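Local structure of glycoside hydrolase family 31 (Trueperella pyogenes, 5I0F) at residues Val326-Ala331 / Arg383-Gln388; Thr689-Leu694 / Gly711-Arg716; Pro128-Ala133 / Trp153-Ala158; Ser42-Phe47 / Asn91-Ser96. The protein degrades cycloalternan, a cyclic glucose oligosaccharide, probably by the retaining mechanism of glycoside hydrolase family 31, in which a covalent glycosyl-enzyme intermediate forms. One frame throughout, in Å; residues are numbered along the deposited sequence.

Contact 1 of 4, residues Val326-Ala331 / Arg383-Gln388. With BGC (beta-D-glucopyranose), chain C; GLC (alpha-D-glucopyranose), chain B.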
# COMPACT_ATOMS: atom_id res chain seq x y z
N VAL A 326 -7.40 -15.56 15.24
CA VAL A 326 -6.21 -15.58 14.38
C VAL A 326 -5.03 -15.02 15.18
O VAL A 326 -5.17 -13.99 15.86
CB VAL A 326 -6.37 -14.72 13.09
CG1 VAL A 326 -5.10 -14.77 12.23
CG2 VAL A 326 -7.55 -15.18 12.24
N VAL A 327 -3.89 -15.68 15.07
CA VAL A 327 -2.63 -15.12 15.54
C VAL A 327 -1.68 -14.98 14.36
O VAL A 327 -1.51 -15.93 13.58
CB VAL A 327 -2.02 -15.91 16.72
CG1 VAL A 327 -1.69 -17.35 16.35
CG2 VAL A 327 -0.78 -15.17 17.27
N VAL A 328 -1.14 -13.78 14.18
CA VAL A 328 -0.08 -13.52 13.20
C VAL A 328 1.26 -13.59 13.93
O VAL A 328 1.41 -12.99 15.00
CB VAL A 328 -0.27 -12.12 12.55
CG1 VAL A 328 0.80 -11.88 11.49
CG2 VAL A 328 -1.67 -12.00 11.96
N ILE A 329 2.23 -14.32 13.36
CA ILE A 329 3.58 -14.37 13.87
C ILE A 329 4.48 -13.81 12.78
O ILE A 329 4.48 -14.33 11.65
CB ILE A 329 4.02 -15.82 14.24
CG1 ILE A 329 2.93 -16.52 15.07
CG2 ILE A 329 5.35 -15.78 14.99
CD1 ILE A 329 3.16 -17.99 15.32
N GLU A 330 5.19 -12.73 13.11
CA GLU A 330 6.08 -12.06 12.19
C GLU A 330 7.51 -12.50 12.33
O GLU A 330 8.14 -12.87 11.34
CB GLU A 330 5.99 -10.53 12.36
CG GLU A 330 4.62 -10.00 12.03
CD GLU A 330 4.61 -8.51 11.75
OE1 GLU A 330 5.41 -7.76 12.38
OE2 GLU A 330 3.76 -8.11 10.90
N ALA A 331 8.00 -12.49 13.57
CA ALA A 331 9.37 -12.89 13.89
C ALA A 331 9.38 -14.38 14.26
O ALA A 331 9.58 -14.73 15.40
CB ALA A 331 9.90 -12.04 15.04
N ARG A 383 -6.43 -19.81 14.26
CA ARG A 383 -5.64 -20.03 13.04
C ARG A 383 -4.32 -19.26 13.09
O ARG A 383 -4.20 -18.29 13.83
CB ARG A 383 -6.45 -19.66 11.80
CG ARG A 383 -7.38 -20.77 11.33
CD ARG A 383 -8.62 -20.92 12.19
NE ARG A 383 -9.51 -21.95 11.64
CZ ARG A 383 -10.73 -22.24 12.10
NH1 ARG A 383 -11.25 -21.57 13.12
NH2 ARG A 383 -11.45 -23.19 11.52
N VAL A 384 -3.33 -19.72 12.32
CA VAL A 384 -1.96 -19.20 12.42
C VAL A 384 -1.51 -18.64 11.07
O VAL A 384 -1.58 -19.33 10.05
CB VAL A 384 -0.98 -20.31 12.91
CG1 VAL A 384 0.46 -19.78 12.98
CG2 VAL A 384 -1.42 -20.85 14.26
N ILE A 385 -1.08 -17.38 11.07
CA ILE A 385 -0.62 -16.68 9.86
C ILE A 385 0.87 -16.32 10.02
O ILE A 385 1.24 -15.78 11.04
CB ILE A 385 -1.42 -15.37 9.65
CG1 ILE A 385 -2.93 -15.64 9.60
CG2 ILE A 385 -0.94 -14.59 8.44
CD1 ILE A 385 -3.44 -16.33 8.39
N LEU A 386 1.71 -16.60 9.01
CA LEU A 386 3.12 -16.25 9.05
C LEU A 386 3.47 -15.13 8.08
O LEU A 386 2.98 -15.10 6.93
CB LEU A 386 4.00 -17.46 8.70
CG LEU A 386 3.84 -18.70 9.57
CD1 LEU A 386 4.86 -19.76 9.17
CD2 LEU A 386 3.96 -18.38 11.05
N TRP A 387 4.37 -14.26 8.51
CA TRP A 387 4.83 -13.11 7.74
C TRP A 387 5.80 -13.49 6.63
O TRP A 387 6.60 -14.42 6.78
CB TRP A 387 5.54 -12.16 8.71
CG TRP A 387 6.01 -10.82 8.21
CD1 TRP A 387 5.33 -9.65 8.31
CD2 TRP A 387 7.28 -10.50 7.64
NE1 TRP A 387 6.10 -8.62 7.82
CE2 TRP A 387 7.29 -9.11 7.40
CE3 TRP A 387 8.41 -11.25 7.31
CZ2 TRP A 387 8.39 -8.45 6.82
CZ3 TRP A 387 9.49 -10.60 6.76
CH2 TRP A 387 9.48 -9.21 6.52
N GLN A 388 5.69 -12.76 5.53
CA GLN A 388 6.53 -12.90 4.34
C GLN A 388 6.86 -11.54 3.77
O GLN A 388 6.16 -10.55 4.06
CB GLN A 388 5.79 -13.71 3.28
CG GLN A 388 5.60 -15.18 3.65
CD GLN A 388 6.88 -15.97 3.54
OE1 GLN A 388 7.18 -16.51 2.49
NE2 GLN A 388 7.64 -16.05 4.62
C2 BGC C . 4.52 -4.10 8.19
C3 BGC C . 4.45 -4.16 9.73
C4 BGC C . 5.38 -5.26 10.23
C5 BGC C . 6.81 -5.07 9.70
C6 BGC C . 7.64 -6.29 10.06
C1 BGC C . 5.69 -4.82 7.47
O2 BGC C . 3.89 -3.00 7.51
O3 BGC C . 3.10 -4.37 10.15
O4 BGC C . 5.38 -5.29 11.67
O5 BGC C . 6.89 -4.84 8.27
O6 BGC C . 9.03 -6.06 9.79
C1 GLC B . 9.88 -6.32 10.91
C2 GLC B . 11.30 -5.83 10.62
C3 GLC B . 12.02 -6.75 9.64
C4 GLC B . 11.91 -8.20 10.09
C5 GLC B . 10.44 -8.57 10.27
C6 GLC B . 10.24 -10.02 10.72
O2 GLC B . 11.28 -4.50 10.09
O3 GLC B . 13.39 -6.36 9.51
O4 GLC B . 12.52 -9.05 9.11
O5 GLC B . 9.86 -7.71 11.25
O6 GLC B . 10.81 -10.21 12.01

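Contact 2 of 4, residues Thr689-Leu694 / Gly711-Arg716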
# COMPACT_ATOMS: atom_id res chain seq x y z
N THR A 689 -20.40 13.56 24.31
CA THR A 689 -21.50 13.30 23.38
C THR A 689 -20.96 13.28 21.95
O THR A 689 -19.85 13.74 21.70
CB THR A 689 -22.66 14.33 23.49
OG1 THR A 689 -22.26 15.57 22.91
CG2 THR A 689 -23.07 14.58 24.95
N TRP A 690 -21.75 12.73 21.03
CA TRP A 690 -21.35 12.61 19.63
C TRP A 690 -22.59 12.69 18.77
O TRP A 690 -23.62 12.09 19.10
CB TRP A 690 -20.64 11.27 19.40
CG TRP A 690 -19.67 11.23 18.21
CD1 TRP A 690 -19.81 10.49 17.07
CD2 TRP A 690 -18.45 11.94 18.07
NE1 TRP A 690 -18.74 10.68 16.24
CE2 TRP A 690 -17.89 11.58 16.82
CE3 TRP A 690 -17.76 12.85 18.88
CZ2 TRP A 690 -16.67 12.10 16.37
CZ3 TRP A 690 -16.53 13.36 18.43
CH2 TRP A 690 -16.01 12.99 17.18
N THR A 691 -22.48 13.40 17.65
CA THR A 691 -23.59 13.63 16.76
C THR A 691 -23.46 12.84 15.46
O THR A 691 -22.39 12.82 14.85
CB THR A 691 -23.73 15.15 16.51
OG1 THR A 691 -24.10 15.77 17.76
CG2 THR A 691 -24.78 15.43 15.49
N THR A 692 -24.55 12.22 15.04
CA THR A 692 -24.62 11.41 13.83
C THR A 692 -25.74 11.94 12.92
O THR A 692 -26.83 12.24 13.41
CB THR A 692 -24.88 9.95 14.26
OG1 THR A 692 -23.79 9.52 15.08
CG2 THR A 692 -25.01 9.01 13.09
N TYR A 693 -25.47 12.06 11.62
CA TYR A 693 -26.54 12.31 10.66
C TYR A 693 -27.22 10.99 10.29
O TYR A 693 -26.55 10.05 9.83
CB TYR A 693 -26.07 13.04 9.38
CG TYR A 693 -27.22 13.24 8.41
CD1 TYR A 693 -28.25 14.15 8.69
CD2 TYR A 693 -27.34 12.46 7.25
CE1 TYR A 693 -29.34 14.29 7.84
CE2 TYR A 693 -28.40 12.60 6.39
CZ TYR A 693 -29.41 13.52 6.68
OH TYR A 693 -30.47 13.63 5.84
N LEU A 694 -28.54 10.93 10.49
CA LEU A 694 -29.34 9.78 10.08
C LEU A 694 -30.05 10.12 8.79
O LEU A 694 -30.74 11.14 8.71
CB LEU A 694 -30.40 9.41 11.13
CG LEU A 694 -29.90 9.03 12.50
CD1 LEU A 694 -31.09 8.81 13.42
CD2 LEU A 694 -29.01 7.79 12.43
N GLY A 711 -33.50 11.54 8.64
CA GLY A 711 -33.47 12.84 7.99
C GLY A 711 -33.05 13.97 8.92
O GLY A 711 -33.34 15.12 8.63
N HIS A 712 -32.37 13.63 10.01
CA HIS A 712 -32.03 14.57 11.08
C HIS A 712 -30.71 14.18 11.73
O HIS A 712 -30.31 13.02 11.68
CB HIS A 712 -33.11 14.57 12.18
CG HIS A 712 -34.45 15.04 11.73
ND1 HIS A 712 -35.53 14.19 11.59
CD2 HIS A 712 -34.88 16.27 11.38
CE1 HIS A 712 -36.57 14.88 11.16
NE2 HIS A 712 -36.21 16.15 11.03
N LEU A 713 -30.07 15.16 12.36
CA LEU A 713 -28.94 14.91 13.25
C LEU A 713 -29.46 14.39 14.58
O LEU A 713 -30.51 14.83 15.03
CB LEU A 713 -28.15 16.20 13.49
CG LEU A 713 -27.47 16.81 12.26
CD1 LEU A 713 -27.02 18.25 12.52
CD2 LEU A 713 -26.29 15.95 11.83
N VAL A 714 -28.74 13.45 15.19
CA VAL A 714 -29.05 12.98 16.55
C VAL A 714 -27.78 13.01 17.40
O VAL A 714 -26.69 12.81 16.87
CB VAL A 714 -29.67 11.57 16.57
CG1 VAL A 714 -31.00 11.59 15.85
CG2 VAL A 714 -28.76 10.52 15.95
N THR A 715 -27.95 13.25 18.70
CA THR A 715 -26.83 13.29 19.64
C THR A 715 -26.96 12.15 20.67
O THR A 715 -28.04 11.81 21.10
CB THR A 715 -26.73 14.67 20.29
OG1 THR A 715 -26.47 15.64 19.26
CG2 THR A 715 -25.58 14.74 21.30
N ARG A 716 -25.82 11.56 21.03
CA ARG A 716 -25.73 10.34 21.84
C ARG A 716 -24.66 10.59 22.89
O ARG A 716 -23.55 11.03 22.54
CB ARG A 716 -25.26 9.19 20.92
CG ARG A 716 -25.07 7.80 21.52
CD ARG A 716 -26.39 7.31 22.00
NE ARG A 716 -26.52 5.92 22.39
CZ ARG A 716 -26.26 5.41 23.59
NH1 ARG A 716 -25.63 6.10 24.54
NH2 ARG A 716 -26.59 4.15 23.81

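Contact 3 of 4, residues Pro128-Ala133 / Trp153-Ala158. With CA (calcium ion), chain F.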
# COMPACT_ATOMS: atom_id res chain seq x y z
N PRO A 128 14.44 16.70 -26.55
CA PRO A 128 13.36 17.44 -25.91
C PRO A 128 11.98 17.10 -26.48
O PRO A 128 11.84 16.79 -27.67
CB PRO A 128 13.71 18.90 -26.18
CG PRO A 128 15.17 18.90 -26.45
CD PRO A 128 15.45 17.59 -27.12
N SER A 129 11.00 17.15 -25.59
CA SER A 129 9.62 16.88 -25.90
C SER A 129 8.80 18.17 -25.92
O SER A 129 9.21 19.19 -25.36
CB SER A 129 9.02 15.93 -24.85
OG SER A 129 9.59 14.62 -24.96
N HIS A 130 7.66 18.11 -26.60
CA HIS A 130 6.67 19.19 -26.60
C HIS A 130 5.28 18.59 -26.63
O HIS A 130 5.09 17.44 -27.04
CB HIS A 130 6.89 20.16 -27.77
CG HIS A 130 6.60 19.58 -29.12
ND1 HIS A 130 7.50 18.81 -29.81
CD2 HIS A 130 5.51 19.69 -29.92
CE1 HIS A 130 6.99 18.45 -30.97
NE2 HIS A 130 5.78 18.98 -31.06
N TRP A 131 4.31 19.37 -26.18
CA TRP A 131 2.91 18.94 -26.17
C TRP A 131 2.27 19.22 -27.52
O TRP A 131 2.35 20.33 -28.03
CB TRP A 131 2.12 19.62 -25.04
CG TRP A 131 2.50 19.17 -23.68
CD1 TRP A 131 3.29 19.86 -22.78
CD2 TRP A 131 2.13 17.95 -23.02
NE1 TRP A 131 3.42 19.14 -21.63
CE2 TRP A 131 2.73 17.97 -21.74
CE3 TRP A 131 1.35 16.84 -23.39
CZ2 TRP A 131 2.57 16.92 -20.82
CZ3 TRP A 131 1.19 15.80 -22.47
CH2 TRP A 131 1.80 15.85 -21.20
N SER A 132 1.66 18.19 -28.11
CA SER A 132 1.04 18.29 -29.43
C SER A 132 -0.44 17.95 -29.36
O SER A 132 -0.82 16.93 -28.76
CB SER A 132 1.73 17.35 -30.41
OG SER A 132 1.11 17.39 -31.68
N ALA A 133 -1.25 18.80 -29.98
CA ALA A 133 -2.68 18.57 -30.17
C ALA A 133 -2.98 17.80 -31.45
O ALA A 133 -4.16 17.60 -31.78
CB ALA A 133 -3.43 19.90 -30.17
N TRP A 153 -0.45 15.29 -26.48
CA TRP A 153 0.51 14.15 -26.50
C TRP A 153 1.91 14.71 -26.36
O TRP A 153 2.27 15.64 -27.08
CB TRP A 153 0.36 13.36 -27.81
CG TRP A 153 -1.04 12.86 -28.04
CD1 TRP A 153 -2.05 13.53 -28.67
CD2 TRP A 153 -1.57 11.60 -27.62
NE1 TRP A 153 -3.20 12.75 -28.67
CE2 TRP A 153 -2.93 11.56 -28.05
CE3 TRP A 153 -1.03 10.48 -26.96
CZ2 TRP A 153 -3.76 10.46 -27.80
CZ3 TRP A 153 -1.86 9.39 -26.71
CH2 TRP A 153 -3.22 9.39 -27.14
N LEU A 154 2.68 14.18 -25.40
CA LEU A 154 4.04 14.66 -25.13
C LEU A 154 4.99 13.89 -26.04
O LEU A 154 5.28 12.71 -25.80
CB LEU A 154 4.40 14.49 -23.65
CG LEU A 154 5.76 15.09 -23.24
CD1 LEU A 154 5.82 16.59 -23.49
CD2 LEU A 154 6.07 14.77 -21.79
N VAL A 155 5.48 14.57 -27.08
CA VAL A 155 6.21 13.91 -28.16
C VAL A 155 7.62 14.46 -28.36
O VAL A 155 7.86 15.65 -28.22
CB VAL A 155 5.48 14.00 -29.52
CG1 VAL A 155 4.15 13.26 -29.45
CG2 VAL A 155 5.30 15.45 -29.98
N SER A 156 8.54 13.56 -28.71
CA SER A 156 9.90 13.93 -29.11
C SER A 156 10.24 13.16 -30.38
O SER A 156 9.42 12.40 -30.89
CB SER A 156 10.90 13.58 -28.01
OG SER A 156 11.03 12.17 -27.88
N SER A 157 11.45 13.34 -30.88
CA SER A 157 11.94 12.53 -31.99
C SER A 157 12.04 11.04 -31.63
O SER A 157 12.01 10.20 -32.51
CB SER A 157 13.30 13.05 -32.47
OG SER A 157 14.25 12.99 -31.43
N ALA A 158 12.19 10.74 -30.34
CA ALA A 158 12.20 9.36 -29.83
C ALA A 158 10.82 8.69 -29.86
O ALA A 158 10.72 7.49 -30.10
CB ALA A 158 12.77 9.32 -28.41
CA CA F . -6.44 16.97 -31.16
O HOH W 1 12.91 15.59 -29.93
O HOH W 2 -4.71 15.49 -29.88
O HOH W 3 -6.62 17.48 -28.96
O HOH W 4 -8.73 16.37 -30.69
O HOH W 5 -6.60 16.86 -33.60
O HOH W 6 -6.73 19.28 -31.55

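Contact 4 of 4, residues Ser42-Phe47 / Asn91-Ser96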
# COMPACT_ATOMS: atom_id res chain seq x y z
N SER A 42 37.76 18.48 -8.24
CA SER A 42 37.89 19.93 -8.15
C SER A 42 36.99 20.64 -9.15
O SER A 42 36.68 21.81 -8.96
CB SER A 42 39.34 20.35 -8.37
OG SER A 42 39.76 19.98 -9.67
N ARG A 43 36.57 19.95 -10.21
CA ARG A 43 35.82 20.55 -11.30
C ARG A 43 35.00 19.47 -12.02
O ARG A 43 35.43 18.34 -12.13
CB ARG A 43 36.80 21.20 -12.28
CG ARG A 43 36.20 22.00 -13.41
CD ARG A 43 37.28 22.63 -14.29
NE ARG A 43 37.98 21.62 -15.11
CZ ARG A 43 39.28 21.62 -15.45
NH1 ARG A 43 40.12 22.58 -15.03
NH2 ARG A 43 39.77 20.63 -16.20
N MET A 44 33.83 19.86 -12.49
CA MET A 44 33.01 19.06 -13.37
C MET A 44 32.35 19.96 -14.40
O MET A 44 31.78 21.01 -14.04
CB MET A 44 31.92 18.38 -12.55
CG MET A 44 32.26 16.98 -12.10
SD MET A 44 31.82 15.83 -13.41
CE MET A 44 30.06 15.75 -13.11
N ARG A 45 32.40 19.55 -15.66
CA ARG A 45 31.75 20.29 -16.73
C ARG A 45 30.86 19.39 -17.55
O ARG A 45 31.13 18.21 -17.72
CB ARG A 45 32.80 20.98 -17.62
CG ARG A 45 33.59 22.02 -16.83
CD ARG A 45 34.60 22.81 -17.63
NE ARG A 45 35.51 21.96 -18.39
CZ ARG A 45 36.76 22.26 -18.72
NH1 ARG A 45 37.46 21.38 -19.43
NH2 ARG A 45 37.33 23.42 -18.35
N CYS A 46 29.75 19.96 -18.02
CA CYS A 46 28.83 19.27 -18.92
C CYS A 46 28.98 19.88 -20.31
O CYS A 46 28.76 21.09 -20.49
CB CYS A 46 27.39 19.45 -18.43
SG CYS A 46 26.19 18.56 -19.44
N PHE A 47 29.34 19.06 -21.28
CA PHE A 47 29.44 19.48 -22.68
C PHE A 47 28.17 19.06 -23.42
O PHE A 47 27.87 17.86 -23.46
CB PHE A 47 30.64 18.80 -23.34
CG PHE A 47 31.97 19.28 -22.84
CD1 PHE A 47 32.49 18.78 -21.66
CD2 PHE A 47 32.70 20.23 -23.56
CE1 PHE A 47 33.73 19.21 -21.20
CE2 PHE A 47 33.94 20.67 -23.10
CZ PHE A 47 34.45 20.15 -21.92
N ASN A 91 29.31 12.69 -4.29
CA ASN A 91 29.58 14.10 -4.46
C ASN A 91 28.77 14.53 -5.66
O ASN A 91 29.10 14.19 -6.80
CB ASN A 91 31.07 14.30 -4.68
CG ASN A 91 31.90 13.72 -3.55
OD1 ASN A 91 32.62 12.74 -3.74
ND2 ASN A 91 31.77 14.30 -2.36
N GLY A 92 27.68 15.24 -5.39
CA GLY A 92 26.80 15.74 -6.43
C GLY A 92 27.33 17.01 -7.06
O GLY A 92 27.89 17.87 -6.38
N TRP A 93 27.13 17.11 -8.38
CA TRP A 93 27.41 18.31 -9.16
C TRP A 93 26.17 18.63 -9.99
O TRP A 93 25.44 17.71 -10.38
CB TRP A 93 28.59 18.03 -10.09
CG TRP A 93 29.87 17.84 -9.36
CD1 TRP A 93 30.34 16.67 -8.80
CD2 TRP A 93 30.87 18.83 -9.13
NE1 TRP A 93 31.57 16.88 -8.25
CE2 TRP A 93 31.92 18.20 -8.42
CE3 TRP A 93 30.98 20.19 -9.45
CZ2 TRP A 93 33.06 18.89 -8.03
CZ3 TRP A 93 32.13 20.88 -9.05
CH2 TRP A 93 33.14 20.23 -8.35
N GLN A 94 25.96 19.91 -10.29
CA GLN A 94 24.73 20.35 -10.95
C GLN A 94 24.94 21.58 -11.82
O GLN A 94 25.76 22.45 -11.51
CB GLN A 94 23.65 20.62 -9.89
CG GLN A 94 22.28 20.89 -10.45
CD GLN A 94 21.29 21.32 -9.38
OE1 GLN A 94 20.70 20.50 -8.70
NE2 GLN A 94 21.12 22.64 -9.23
N THR A 95 24.20 21.63 -12.92
CA THR A 95 24.03 22.83 -13.71
C THR A 95 22.59 22.83 -14.20
O THR A 95 21.86 21.88 -13.95
CB THR A 95 25.04 22.87 -14.90
OG1 THR A 95 24.96 24.14 -15.55
CG2 THR A 95 24.78 21.73 -15.93
N SER A 96 22.18 23.89 -14.89
CA SER A 96 20.87 23.92 -15.53
C SER A 96 20.86 24.73 -16.83
O SER A 96 21.78 25.51 -17.10
CB SER A 96 19.79 24.43 -14.58
OG SER A 96 20.12 25.71 -14.09

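Contact 1 of 4, residues Val326-Ala331 / Arg383-Gln388
E330 and W387 meet at the C-terminal ends of two neighbouring barrel strands, and together they hold sugar. The carboxylate of E330 crosses the indole obliquely, the two planes 65° apart, and OE2 comes within 3.4 Å of W387 CD1. The other oxygen, OE1, accepts a 2.6 Å hydrogen bond from O4 of the beta-glucose. CG of W387 is anti to the backbone N (chi1 -174°), and the indole reaches past E330 to the glycan, with C5 of the alpha-glucose lying over one face near the rim, 3.9 Å from CH2. The carboxylate has further partners, K465 in a salt bridge with OE2 and N302 bonded to OE1, and D467 accepts from W387 NE1; together these probably fix the rotation of both groups.

Behind this pair the strands run parallel, 24° apart, in the stagger of a parallel sheet. R383 O receives V327 N, V327 O receives I385 N at 2.9 Å, I385 O receives I329 N, and I329 O receives W387 N in a more bent bond. V326 and I385 touch on one face of the sheet, CG1 to CG1 at 3.5 Å; V327, V384, I329 and L386 pack on the other.

As in TIM barrels generally, the face of V327, I329 and V384 is roofed by a helix, here 370-379 through L377 and M373, while strands 297-300 and 463-466 flank the pair within the closed barrel.

Contact 2 of 4, residues Thr689-Leu694 / Gly711-Arg716
T691 and T715 face each other in a non-hydrogen-bonded pair of this antiparallel pair of strands, and their hydroxyls add a side-chain bond between the strands there: OG1 lies 2.8 Å from OG1, and either may be the donor. In both threonines OG1 is anti to the carbonyl carbon (chi1 -66° and -62°). Their methyls carry the row on, T715 CG2 resting 3.7 Å from T689 CB and T691 CG2 touching L713 CD2. That same CD2 continues to Y693, reaching CB at 3.8 Å and the ring at its edge.

The other face is apolar where L694 and V714 meet, side chains crossing at about a right angle, with CD1 of L694 3.7 Å from CG1 of V714.

Backbone bonds set this register. T692 and V714 exchange two, both 2.9 Å, while W690 and R716 exchange a more bent pair. At the far end G711 and H712 both face L694 as a G1 beta bulge: L694 O takes G711 N at 2.8 Å from above its carbonyl plane and H712 N only weakly. G711 has positive phi (85°), a conformation favourable to glycine.

Further out, D661 bonds the Y693 hydroxyl, N680 bonds T692 OG1, and D701 forms a salt bridge with R716. The two-stranded sheet lies against strand 725-728, whose Y726 touches T692, L694, V714 and R716, and S708 of strand 707-709 adds contacts to L694 and V714.

Contact 3 of 4, residues Pro128-Ala133 / Trp153-Ala158
W131 lies flat against L154, and this is the tightly packed part of the contact. L154 CB sits over the six-membered ring, 3.8 Å from its centroid and 14° off the normal, a CH-pi contact, while CD1 of the same leucine covers the indole face over its centre. L154 CG, anti to the backbone N (chi1 -175°), comes 3.7 Å from S129 CB, and L154 CD1 approaches that same S129 CB to 3.5 Å. K164 adds a cation-pi interaction to the W131 ring.

On the other face the H130 corner is the solvent side: H130 is exposed and V155 partly so, while S132 and W153 beside them are buried. H130 takes V155 CG2 over one ring face, 3.9 Å from the centroid and offset toward the rim. Between the faces run four antiparallel backbone bonds: H130 and V155 exchange two, and S132 and W153 two more, each of the latter 2.8 Å long. Past V155 the pairing gives way, and one water joins P128 O to S157 N where no direct bond does.

At the opposite end the strand runs out into a calcium site. A133 O is a ligand of the ion at 2.5 Å, and five waters are its other ligands; one of them, 2.6 Å from the calcium, receives a weak bond from W153 NE1.

A single protein oxygen among so many waters implies a hydrated, peripheral ion. The chemistry of the pairing itself is that of an edge strand, 130-132, held to strand 152-155 by backbone bonds and by CH-pi contacts on both faces.

Contact 4 of 4, residues Ser42-Phe47 / Asn91-Ser96
The indole of W93 has M44 spread over one face. M44 CG stands 3.6 Å from the centroid of the five-membered ring and only 5° off its normal, a nearly vertical CH-pi contact, while CB lies 3.6 Å from CD2, toward the rim. The backbone carbon of R43 lies above the same face further out, and CH2 at the far end of the indole comes within 3.9 Å of S42 O. The methionine chain bends at chi2 (-86°) and again at chi3, so SD stands 5.1 Å from that centroid in an oblique Met-aromatic contact, and CE returns to 4.1 Å from W93 CB. On the outer side of strand 43-47 the guanidinium groups of R43 and R45 lie over one another, each offset toward the rim, and E110 forms a salt bridge with R45.

A lighter touch continues the contact: C46 CB meets T95 CG2 at 4.3 Å. No hydrogen bond crosses here, for the strand axes lie 8.0 Å apart at an angle of 40°. This is face-to-face packing through side chains, M44 and C46 on one strand pointing toward W93 and T95 on the other, as in the interior of a beta-sandwich.

The backbones bond to other strands instead. Strand 41-49 runs between 54-62 and 105-113, M44 touching M59 and A111, while strand 91-97 pairs with 31-37 and 54-62 in the same curled antiparallel sheet of the N-terminal domain.

From the N terminus the chain first makes contact 4, whose segments are separated by 43 residues and which joins two strands of the N-terminal domain through its interior. Contact 3 follows, closing a shorter loop that brings strand 130-132 to the edge of a six-stranded antiparallel sheet; its centre lies about 28 Å from that of contact 4. Contact 1 joins the second and third strands of the catalytic barrel, the excursion between them including helix 370-379. Contact 2 comes last, pairing two strands of the C-terminal domain. All four are in series, none enclosing or crossing another, and none touch: each ties together its own part of the fold.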